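Local coordinates for protein putative succinylglutamate desuccinylase / aspartoacylase (Shewanella amazonensis, PDB 3FMC) that probably acts as a zinc-dependent hydrolase of the succinylglutamate desuccinylase/aspartoacylase family, cleaving a substrate that remains to be established, at residues S35-A40 with Q159-R164; A129-L134 with R164-L169; K288-F293 with V342-F347. All blocks are in the same frame, centred on the assembly; numbering follows the deposited sequence.

In the fold
Contacts 1 and 2 lie about 8 Å apart, centre to centre, and meet directly; contact 3 sits on the opposite side of the chain's centre, about 28 and 32 Å between centres from contacts 1 and 2. The first two, both partly buried, share Arg164 and hold one part of the catalytic domain: helix 150-163, the turn after it, and the neighbouring parallel strands 36-40 and 167-174, with contact 2 bringing helix 123-142 to the turn. Contact 1 covers a buried tyrosine with helix atoms, whereas contact 2, farther from the chain's centre, relies on an arginine, a carboxylate and water. Contact 3 is buried and almost wholly apolar, joining two strands across the one that separates them.

Contact 1: residues S35-A40 with Q159-R164; sequences SVYIQA and QSMAHR
The ring of Tyr37 lies against helix 150-163 and overlaps the backbone of Met161 and Ala162 on one face. Ala162 CA stands 3.8 Å above the ring plane, displaced toward the rim, with Met161 C over the same face. The CD2 half of the ring meets Ala162 CB, 3.9 Å from Tyr37 CD2, and the CE1 half meets CB of Met161, a selenomethionine here, 3.6 Å from Tyr37 CE1. Tyr37 CG is anti to the backbone N (chi1 173°), which carries the ring off strand 36-40 to the helix. The selenomethionine chain bends at its selenium (chi3 -72°), bringing Met161 CE to 3.5 Å from Tyr37 OH.

The phenol also has a polar tie within its own strand. Tyr37 OH donates to Gln39 OE1 at 2.8 Å, in the plane of the amide carbonyl, while Gln39 NE2 bonds to Asp170 OD1 and Tyr104 OH. Both ends of the amide are therefore held, which fixes the acceptor for the tyrosine. Toward the start of the strand, the contact changes from packing to solvent bridging. A water accepts from Ser35 OG at 3.2 Å and donates to Arg164 O at 2.8 Å, spanning the gap where the backbones diverge.

This is helix-on-sheet packing in the alpha/beta catalytic domain of the zinc exopeptidase clan. The chain continues from strand 36-40 to His43 and Glu46, whose donor atoms, with those of His172, face one vacant point and could make up the family's zinc site.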
loop_
_atom_site.group_PDB
_atom_site.type_symbol
_atom_site.label_atom_id
_atom_site.label_comp_id
_atom_site.label_asym_id
_atom_site.label_seq_id
_atom_site.Cartn_x
_atom_site.Cartn_y
_atom_site.Cartn_z
ATOM N N SER C 35 -3.212 -16.356 -37.712
ATOM C CA SER C 35 -3.447 -16.728 -36.309
ATOM C C SER C 35 -3.464 -15.464 -35.451
ATOM O O SER C 35 -2.761 -14.474 -35.713
ATOM C CB SER C 35 -2.406 -17.704 -35.782
ATOM O OG SER C 35 -1.100 -17.183 -35.902
ATOM N N VAL C 36 -4.243 -15.523 -34.393
ATOM C CA VAL C 36 -4.455 -14.351 -33.532
ATOM C C VAL C 36 -4.258 -14.754 -32.068
ATOM O O VAL C 36 -4.731 -15.820 -31.611
ATOM C CB VAL C 36 -5.876 -13.803 -33.686
ATOM C CG1 VAL C 36 -6.064 -12.479 -32.924
ATOM C CG2 VAL C 36 -6.226 -13.628 -35.219
ATOM N N TYR C 37 -3.579 -13.877 -31.359
ATOM C CA TYR C 37 -3.363 -13.998 -29.920
ATOM C C TYR C 37 -3.916 -12.736 -29.244
ATOM O O TYR C 37 -3.549 -11.633 -29.623
ATOM C CB TYR C 37 -1.902 -14.175 -29.600
ATOM C CG TYR C 37 -1.602 -14.149 -28.114
ATOM C CD1 TYR C 37 -1.633 -15.311 -27.341
ATOM C CD2 TYR C 37 -1.286 -12.951 -27.482
ATOM C CE1 TYR C 37 -1.342 -15.251 -25.940
ATOM C CE2 TYR C 37 -0.993 -12.898 -26.118
ATOM C CZ TYR C 37 -1.029 -14.072 -25.352
ATOM O OH TYR C 37 -0.757 -14.054 -23.999
ATOM N N ILE C 38 -4.824 -12.930 -28.286
ATOM C CA ILE C 38 -5.509 -11.820 -27.575
ATOM C C ILE C 38 -5.324 -12.041 -26.076
ATOM O O ILE C 38 -5.538 -13.153 -25.590
ATOM C CB ILE C 38 -7.017 -11.777 -27.896
ATOM C CG1 ILE C 38 -7.224 -11.824 -29.421
ATOM C CG2 ILE C 38 -7.696 -10.558 -27.239
ATOM C CD1 ILE C 38 -8.710 -11.755 -29.880
ATOM N N GLN C 39 -4.915 -10.992 -25.369
ATOM C CA GLN C 39 -4.794 -11.054 -23.902
ATOM C C GLN C 39 -5.419 -9.828 -23.254
ATOM O O GLN C 39 -5.571 -8.795 -23.879
ATOM C CB GLN C 39 -3.344 -11.231 -23.430
ATOM C CG GLN C 39 -2.417 -10.068 -23.738
ATOM C CD GLN C 39 -1.018 -10.282 -23.294
ATOM O OE1 GLN C 39 -0.548 -11.407 -23.213
ATOM N NE2 GLN C 39 -0.336 -9.192 -22.973
ATOM N N ALA C 40 -5.756 -9.966 -21.972
ATOM C CA ALA C 40 -6.376 -8.905 -21.197
ATOM C C ALA C 40 -5.873 -8.954 -19.763
ATOM O O ALA C 40 -5.555 -10.044 -19.247
ATOM C CB ALA C 40 -7.910 -9.082 -21.144
ATOM N N GLN C 159 4.748 -13.473 -23.839
ATOM C CA GLN C 159 5.445 -13.095 -25.060
ATOM C C GLN C 159 5.707 -14.270 -25.953
ATOM O O GLN C 159 5.553 -14.184 -27.168
ATOM C CB GLN C 159 6.724 -12.353 -24.715
ATOM C CG GLN C 159 7.420 -11.690 -25.930
ATOM C CD GLN C 159 8.571 -10.843 -25.534
ATOM O OE1 GLN C 159 8.594 -10.283 -24.422
ATOM N NE2 GLN C 159 9.543 -10.674 -26.450
ATOM N N SER C 160 6.150 -15.375 -25.364
ATOM C CA SER C 160 6.437 -16.570 -26.140
ATOM C C SER C 160 5.166 -17.043 -26.842
ATOM O O SER C 160 5.231 -17.488 -28.003
ATOM C CB SER C 160 7.010 -17.675 -25.256
ATOM O OG SER C 160 7.124 -18.858 -26.019
HETATM N N MSE C 161 4.015 -16.953 -26.166
HETATM C CA MSE C 161 2.736 -17.301 -26.809
HETATM C C MSE C 161 2.403 -16.311 -27.938
HETATM O O MSE C 161 2.007 -16.727 -29.045
HETATM C CB MSE C 161 1.588 -17.359 -25.809
HETATM C CG MSE C 161 1.683 -18.579 -24.831
HETATM SE SE MSE C 161 0.071 -18.754 -23.849
HETATM C CE MSE C 161 0.303 -17.123 -22.630
ATOM N N ALA C 162 2.602 -15.024 -27.661
ATOM C CA ALA C 162 2.293 -13.946 -28.614
ATOM C C ALA C 162 3.128 -14.087 -29.898
ATOM O O ALA C 162 2.637 -13.874 -30.979
ATOM C CB ALA C 162 2.576 -12.588 -27.977
ATOM N N HIS C 163 4.408 -14.420 -29.735
ATOM C CA HIS C 163 5.326 -14.584 -30.865
ATOM C C HIS C 163 4.862 -15.643 -31.868
ATOM O O HIS C 163 5.258 -15.611 -33.039
ATOM C CB HIS C 163 6.716 -14.970 -30.382
ATOM C CG HIS C 163 7.539 -13.831 -29.874
ATOM N ND1 HIS C 163 7.525 -12.578 -30.455
ATOM C CD2 HIS C 163 8.527 -13.810 -28.949
ATOM C CE1 HIS C 163 8.425 -11.815 -29.858
ATOM N NE2 HIS C 163 9.044 -12.534 -28.931
ATOM N N ARG C 164 4.070 -16.604 -31.409
ATOM C CA ARG C 164 3.577 -17.653 -32.286
ATOM C C ARG C 164 2.474 -17.208 -33.237
ATOM O O ARG C 164 2.253 -17.874 -34.223
ATOM C CB ARG C 164 3.047 -18.841 -31.496
ATOM C CG ARG C 164 4.092 -19.531 -30.655
ATOM C CD ARG C 164 3.439 -20.585 -29.788
ATOM N NE ARG C 164 4.466 -21.155 -28.909
ATOM C CZ ARG C 164 5.337 -22.103 -29.280
ATOM N NH1 ARG C 164 5.318 -22.607 -30.519
ATOM N NH2 ARG C 164 6.242 -22.553 -28.408
HETATM O O HOH W 1 1.919 -17.644 -37.005
#

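Contact 2: residues A129-L134 with R164-L169; sequences AFRATL and RADIVL
In the alpha/beta catalytic domain, Arg131 of helix 123-142 reaches the turn that joins helix 150-163 to strand 167-174, meeting Arg164, Ala165 and Asp166. It contributes most of the buried surface, 76 of 140 Å². Its aliphatic part passes over the backbone first, with Arg131 CD 3.8 Å from Arg164 O. A bend at chi3 (-32°, about halfway from staggered to eclipsed) brings the guanidinium near the turn's carbonyls, which it meets obliquely. Its clear hydrogen bond runs from Arg131 NH1 to His163 O, just before the turn. That nitrogen also comes within 3.3 Å of Ala165 O.

The charge pair with Asp166 is looser. Arg131 NH2 and Asp166 OD1 form a long salt bridge at 3.8 Å, with guanidinium and carboxylate planes 81° apart and the oxygen well out of the guanidinium plane, so it rests on charge without a directed N-H. The carboxylate's other oxygen, OD2, is bonded to Ser35 N, which ties the turn to the residue leading into strand 36-40. A water completes the link at the guanidinium edge, accepting from Arg131 NH2 at 2.7 Å and donating to Asp166 OD1 at 2.6 Å.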
loop_
_atom_site.group_PDB
_atom_site.type_symbol
_atom_site.label_atom_id
_atom_site.label_comp_id
_atom_site.label_asym_id
_atom_site.label_seq_id
_atom_site.Cartn_x
_atom_site.Cartn_y
_atom_site.Cartn_z
ATOM N N ALA C 129 11.739 -19.493 -39.592
ATOM C CA ALA C 129 13.007 -19.546 -38.862
ATOM C C ALA C 129 13.106 -18.400 -37.844
ATOM O O ALA C 129 13.618 -18.583 -36.730
ATOM C CB ALA C 129 14.178 -19.491 -39.834
ATOM N N PHE C 130 12.633 -17.215 -38.237
ATOM C CA PHE C 130 12.711 -16.033 -37.393
ATOM C C PHE C 130 11.828 -16.216 -36.176
ATOM O O PHE C 130 12.268 -15.926 -35.063
ATOM C CB PHE C 130 12.343 -14.755 -38.158
ATOM C CG PHE C 130 12.733 -13.483 -37.459
ATOM C CD1 PHE C 130 14.062 -13.104 -37.358
ATOM C CD2 PHE C 130 11.765 -12.630 -36.937
ATOM C CE1 PHE C 130 14.421 -11.919 -36.731
ATOM C CE2 PHE C 130 12.118 -11.459 -36.346
ATOM C CZ PHE C 130 13.462 -11.105 -36.235
ATOM N N ARG C 131 10.623 -16.712 -36.401
ATOM C CA ARG C 131 9.680 -16.973 -35.347
ATOM C C ARG C 131 10.289 -17.960 -34.364
ATOM O O ARG C 131 10.177 -17.778 -33.167
ATOM C CB ARG C 131 8.375 -17.544 -35.883
ATOM C CG ARG C 131 7.281 -17.636 -34.810
ATOM C CD ARG C 131 5.916 -18.003 -35.344
ATOM N NE ARG C 131 5.707 -17.481 -36.683
ATOM C CZ ARG C 131 5.192 -16.299 -37.027
ATOM N NH1 ARG C 131 4.762 -15.418 -36.138
ATOM N NH2 ARG C 131 5.109 -16.007 -38.317
ATOM N N ALA C 132 10.927 -19.006 -34.882
ATOM C CA ALA C 132 11.539 -20.020 -34.032
ATOM C C ALA C 132 12.641 -19.424 -33.178
ATOM O O ALA C 132 12.764 -19.773 -32.000
ATOM C CB ALA C 132 12.054 -21.221 -34.888
ATOM N N THR C 133 13.426 -18.511 -33.749
ATOM C CA THR C 133 14.486 -17.834 -33.025
ATOM C C THR C 133 13.905 -17.006 -31.878
ATOM O O THR C 133 14.431 -17.017 -30.772
ATOM C CB THR C 133 15.309 -16.923 -33.949
ATOM O OG1 THR C 133 16.075 -17.741 -34.848
ATOM C CG2 THR C 133 16.268 -15.973 -33.154
ATOM N N LEU C 134 12.827 -16.282 -32.153
ATOM C CA LEU C 134 12.186 -15.459 -31.111
ATOM C C LEU C 134 11.660 -16.326 -29.954
ATOM O O LEU C 134 11.834 -15.957 -28.798
ATOM C CB LEU C 134 11.045 -14.622 -31.692
ATOM C CG LEU C 134 11.396 -13.658 -32.832
ATOM C CD1 LEU C 134 10.106 -12.843 -33.166
ATOM C CD2 LEU C 134 12.572 -12.735 -32.526
ATOM N N ARG C 164 4.070 -16.604 -31.409
ATOM C CA ARG C 164 3.577 -17.653 -32.286
ATOM C C ARG C 164 2.474 -17.208 -33.237
ATOM O O ARG C 164 2.253 -17.874 -34.223
ATOM C CB ARG C 164 3.047 -18.841 -31.496
ATOM C CG ARG C 164 4.092 -19.531 -30.655
ATOM C CD ARG C 164 3.439 -20.585 -29.788
ATOM N NE ARG C 164 4.466 -21.155 -28.909
ATOM C CZ ARG C 164 5.337 -22.103 -29.280
ATOM N NH1 ARG C 164 5.318 -22.607 -30.519
ATOM N NH2 ARG C 164 6.242 -22.553 -28.408
ATOM N N ALA C 165 1.815 -16.096 -32.950
ATOM C CA ALA C 165 0.701 -15.568 -33.758
ATOM C C ALA C 165 1.130 -14.533 -34.835
ATOM O O ALA C 165 2.195 -13.911 -34.755
ATOM C CB ALA C 165 -0.346 -14.923 -32.814
ATOM N N ASP C 166 0.250 -14.340 -35.819
ATOM C CA ASP C 166 0.418 -13.331 -36.853
ATOM C C ASP C 166 -0.118 -11.989 -36.391
ATOM O O ASP C 166 0.337 -10.965 -36.858
ATOM C CB ASP C 166 -0.324 -13.731 -38.123
ATOM C CG ASP C 166 0.164 -15.070 -38.677
ATOM O OD1 ASP C 166 1.392 -15.304 -38.675
ATOM O OD2 ASP C 166 -0.705 -15.902 -39.026
ATOM N N ILE C 167 -1.128 -12.022 -35.525
ATOM C CA ILE C 167 -1.801 -10.830 -34.997
ATOM C C ILE C 167 -1.861 -10.921 -33.477
ATOM O O ILE C 167 -2.302 -11.934 -32.929
ATOM C CB ILE C 167 -3.238 -10.733 -35.552
ATOM C CG1 ILE C 167 -3.206 -10.672 -37.095
ATOM C CG2 ILE C 167 -4.000 -9.516 -34.960
ATOM C CD1 ILE C 167 -4.571 -10.937 -37.710
ATOM N N VAL C 168 -1.439 -9.846 -32.822
ATOM C CA VAL C 168 -1.438 -9.754 -31.366
ATOM C C VAL C 168 -2.274 -8.567 -30.941
ATOM O O VAL C 168 -2.009 -7.448 -31.400
ATOM C CB VAL C 168 -0.002 -9.597 -30.827
ATOM C CG1 VAL C 168 0.003 -9.291 -29.342
ATOM C CG2 VAL C 168 0.854 -10.874 -31.168
ATOM N N LEU C 169 -3.277 -8.815 -30.116
ATOM C CA LEU C 169 -4.132 -7.743 -29.580
ATOM C C LEU C 169 -4.031 -7.750 -28.049
ATOM O O LEU C 169 -4.416 -8.716 -27.408
ATOM C CB LEU C 169 -5.603 -7.916 -29.991
ATOM C CG LEU C 169 -5.908 -8.071 -31.479
ATOM C CD1 LEU C 169 -7.443 -8.306 -31.651
ATOM C CD2 LEU C 169 -5.363 -6.890 -32.259
HETATM O O HOH W 2 3.547 -13.821 -38.820
#

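Contact 3: residues K288-F293 with V342-F347; sequences KNYRKF and VPILHF
Tyr290 holds CG anti to its own N (chi1 -169°), while Leu345 places CG between its backbone N and carbonyl carbon (chi1 58°); together these torsions bring the phenol hydroxyl up to the leucine branch. The setting is an antiparallel beta region with a classic beta bulge, in which Ile344 and Leu345 both face Lys360. Strands 290-294 and 341-346 each pair with strand 357-363, so they are next-but-one neighbours. The 9.4 Å between Tyr290 CA and Ile344 CA, about two strand spacings, agrees with this. The contact is therefore made by side chains reaching across the intervening strand, where Tyr290 also packs on Lys360 and Met362.

The bulge brings two successive residues to one tyrosine: Ile344 to the ring and hydroxyl, Leu345 to the hydroxyl alone. Ile344 has a psi of -40°, unlike an extended strand residue, and Leu345 returns to extended geometry. Its side chain crosses the tyrosine at about a right angle, as does that of Ile344. The isoleucine meets the outer half of the phenol with both its branches: Ile344 CG1 lies obliquely, 3.8 Å from Tyr290 CE1, and Ile344 CG2 is 3.7 Å from Tyr290 OH.

Strands 176-184 and 198-202 add Tyr182 and Leu200 around the tyrosine, in a contact whose Ile344 and Leu345 are buried. Next to it in sequence, Arg291 makes a cation-pi contact with Trp146 of a second subunit, so strand 290-294 also serves the assembly. The closest approach across the two segments is Tyr290 OH to Leu345 CD2, at 3.4 Å.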
loop_
_atom_site.group_PDB
_atom_site.type_symbol
_atom_site.label_atom_id
_atom_site.label_comp_id
_atom_site.label_asym_id
_atom_site.label_seq_id
_atom_site.Cartn_x
_atom_site.Cartn_y
_atom_site.Cartn_z
ATOM N N LYS C 288 4.680 11.101 -30.392
ATOM C CA LYS C 288 5.442 12.260 -29.862
ATOM C C LYS C 288 4.541 13.458 -29.506
ATOM O O LYS C 288 4.914 14.322 -28.700
ATOM C CB LYS C 288 6.537 12.700 -30.842
ATOM C CG LYS C 288 6.002 13.407 -32.074
ATOM C CD LYS C 288 7.091 13.850 -33.049
ATOM C CE LYS C 288 6.400 14.497 -34.280
ATOM N NZ LYS C 288 7.301 14.793 -35.441
ATOM N N ASN C 289 3.350 13.517 -30.107
ATOM C CA ASN C 289 2.401 14.593 -29.838
ATOM C C ASN C 289 1.351 14.292 -28.744
ATOM O O ASN C 289 0.433 15.070 -28.508
ATOM C CB ASN C 289 1.759 14.994 -31.164
ATOM C CG ASN C 289 2.753 15.623 -32.102
ATOM O OD1 ASN C 289 3.661 16.318 -31.648
ATOM N ND2 ASN C 289 2.616 15.371 -33.403
ATOM N N TYR C 290 1.532 13.159 -28.067
ATOM C CA TYR C 290 0.698 12.729 -26.940
ATOM C C TYR C 290 1.393 13.271 -25.685
ATOM O O TYR C 290 2.509 12.844 -25.362
ATOM C CB TYR C 290 0.572 11.200 -26.934
ATOM C CG TYR C 290 -0.454 10.595 -25.991
ATOM C CD1 TYR C 290 -1.696 11.179 -25.789
ATOM C CD2 TYR C 290 -0.187 9.383 -25.329
ATOM C CE1 TYR C 290 -2.644 10.593 -24.927
ATOM C CE2 TYR C 290 -1.130 8.771 -24.513
ATOM C CZ TYR C 290 -2.361 9.371 -24.318
ATOM O OH TYR C 290 -3.316 8.788 -23.507
ATOM N N ARG C 291 0.774 14.255 -25.058
ATOM C CA ARG C 291 1.331 15.022 -23.949
ATOM C C ARG C 291 0.717 14.731 -22.581
ATOM O O ARG C 291 -0.483 14.493 -22.464
ATOM C CB ARG C 291 1.100 16.516 -24.249
ATOM C CG ARG C 291 1.555 16.959 -25.648
ATOM C CD ARG C 291 3.002 16.662 -25.927
ATOM N NE ARG C 291 3.928 17.312 -24.989
ATOM C CZ ARG C 291 4.361 18.578 -25.081
ATOM N NH1 ARG C 291 3.953 19.380 -26.064
ATOM N NH2 ARG C 291 5.208 19.059 -24.163
ATOM N N LYS C 292 1.552 14.824 -21.554
ATOM C CA LYS C 292 1.177 14.613 -20.174
ATOM C C LYS C 292 1.075 15.992 -19.509
ATOM O O LYS C 292 2.032 16.785 -19.515
ATOM C CB LYS C 292 2.227 13.763 -19.463
ATOM C CG LYS C 292 2.419 12.375 -20.041
ATOM C CD LYS C 292 3.633 11.689 -19.462
ATOM C CE LYS C 292 3.982 10.419 -20.152
ATOM N NZ LYS C 292 5.132 9.683 -19.472
ATOM N N PHE C 293 -0.087 16.267 -18.979
ATOM C CA PHE C 293 -0.353 17.486 -18.254
ATOM C C PHE C 293 -0.322 17.195 -16.731
ATOM O O PHE C 293 -1.202 16.488 -16.190
ATOM C CB PHE C 293 -1.674 18.115 -18.682
ATOM C CG PHE C 293 -1.933 19.438 -18.011
ATOM C CD1 PHE C 293 -1.378 20.593 -18.523
ATOM C CD2 PHE C 293 -2.655 19.519 -16.833
ATOM C CE1 PHE C 293 -1.581 21.833 -17.878
ATOM C CE2 PHE C 293 -2.851 20.748 -16.193
ATOM C CZ PHE C 293 -2.317 21.887 -16.716
ATOM N N VAL C 342 -7.028 16.818 -27.662
ATOM C CA VAL C 342 -8.103 15.942 -27.204
ATOM C C VAL C 342 -7.676 15.209 -25.921
ATOM O O VAL C 342 -6.817 14.351 -25.994
ATOM C CB VAL C 342 -8.458 14.847 -28.247
ATOM C CG1 VAL C 342 -9.627 14.011 -27.732
ATOM C CG2 VAL C 342 -8.896 15.478 -29.580
ATOM N N PRO C 343 -8.252 15.579 -24.781
ATOM C CA PRO C 343 -7.973 14.851 -23.535
ATOM C C PRO C 343 -8.462 13.417 -23.689
ATOM O O PRO C 343 -9.624 13.200 -24.085
ATOM C CB PRO C 343 -8.768 15.638 -22.481
ATOM C CG PRO C 343 -9.771 16.359 -23.217
ATOM C CD PRO C 343 -9.191 16.692 -24.556
ATOM N N ILE C 344 -7.557 12.456 -23.474
ATOM C CA ILE C 344 -7.882 11.018 -23.598
ATOM C C ILE C 344 -8.253 10.414 -22.255
ATOM O O ILE C 344 -9.181 9.598 -22.120
ATOM C CB ILE C 344 -6.679 10.241 -24.245
ATOM C CG1 ILE C 344 -6.403 10.750 -25.672
ATOM C CG2 ILE C 344 -6.898 8.739 -24.222
ATOM C CD1 ILE C 344 -7.648 10.729 -26.606
ATOM N N LEU C 345 -7.526 10.837 -21.228
ATOM C CA LEU C 345 -7.719 10.244 -19.908
ATOM C C LEU C 345 -7.286 11.255 -18.855
ATOM O O LEU C 345 -6.493 12.170 -19.139
ATOM C CB LEU C 345 -6.899 8.931 -19.804
ATOM C CG LEU C 345 -5.376 8.992 -20.017
ATOM C CD1 LEU C 345 -4.653 9.387 -18.687
ATOM C CD2 LEU C 345 -4.719 7.726 -20.545
ATOM N N HIS C 346 -7.802 11.060 -17.654
ATOM C CA HIS C 346 -7.425 11.860 -16.512
ATOM C C HIS C 346 -7.296 10.989 -15.259
ATOM O O HIS C 346 -7.801 9.859 -15.169
ATOM C CB HIS C 346 -8.362 13.085 -16.312
ATOM C CG HIS C 346 -9.744 12.778 -15.799
ATOM N ND1 HIS C 346 -9.990 12.249 -14.541
ATOM C CD2 HIS C 346 -10.962 13.023 -16.346
ATOM C CE1 HIS C 346 -11.294 12.153 -14.358
ATOM N NE2 HIS C 346 -11.911 12.644 -15.421
ATOM N N PHE C 347 -6.676 11.599 -14.258
ATOM C CA PHE C 347 -6.379 10.958 -12.986
ATOM C C PHE C 347 -7.661 10.502 -12.348
ATOM O O PHE C 347 -8.684 11.217 -12.366
ATOM C CB PHE C 347 -5.605 11.953 -12.121
ATOM C CG PHE C 347 -4.991 11.360 -10.877
ATOM C CD1 PHE C 347 -4.040 10.366 -10.960
ATOM C CD2 PHE C 347 -5.270 11.931 -9.634
ATOM C CE1 PHE C 347 -3.417 9.890 -9.806
ATOM C CE2 PHE C 347 -4.665 11.455 -8.489
ATOM C CZ PHE C 347 -3.750 10.429 -8.584
#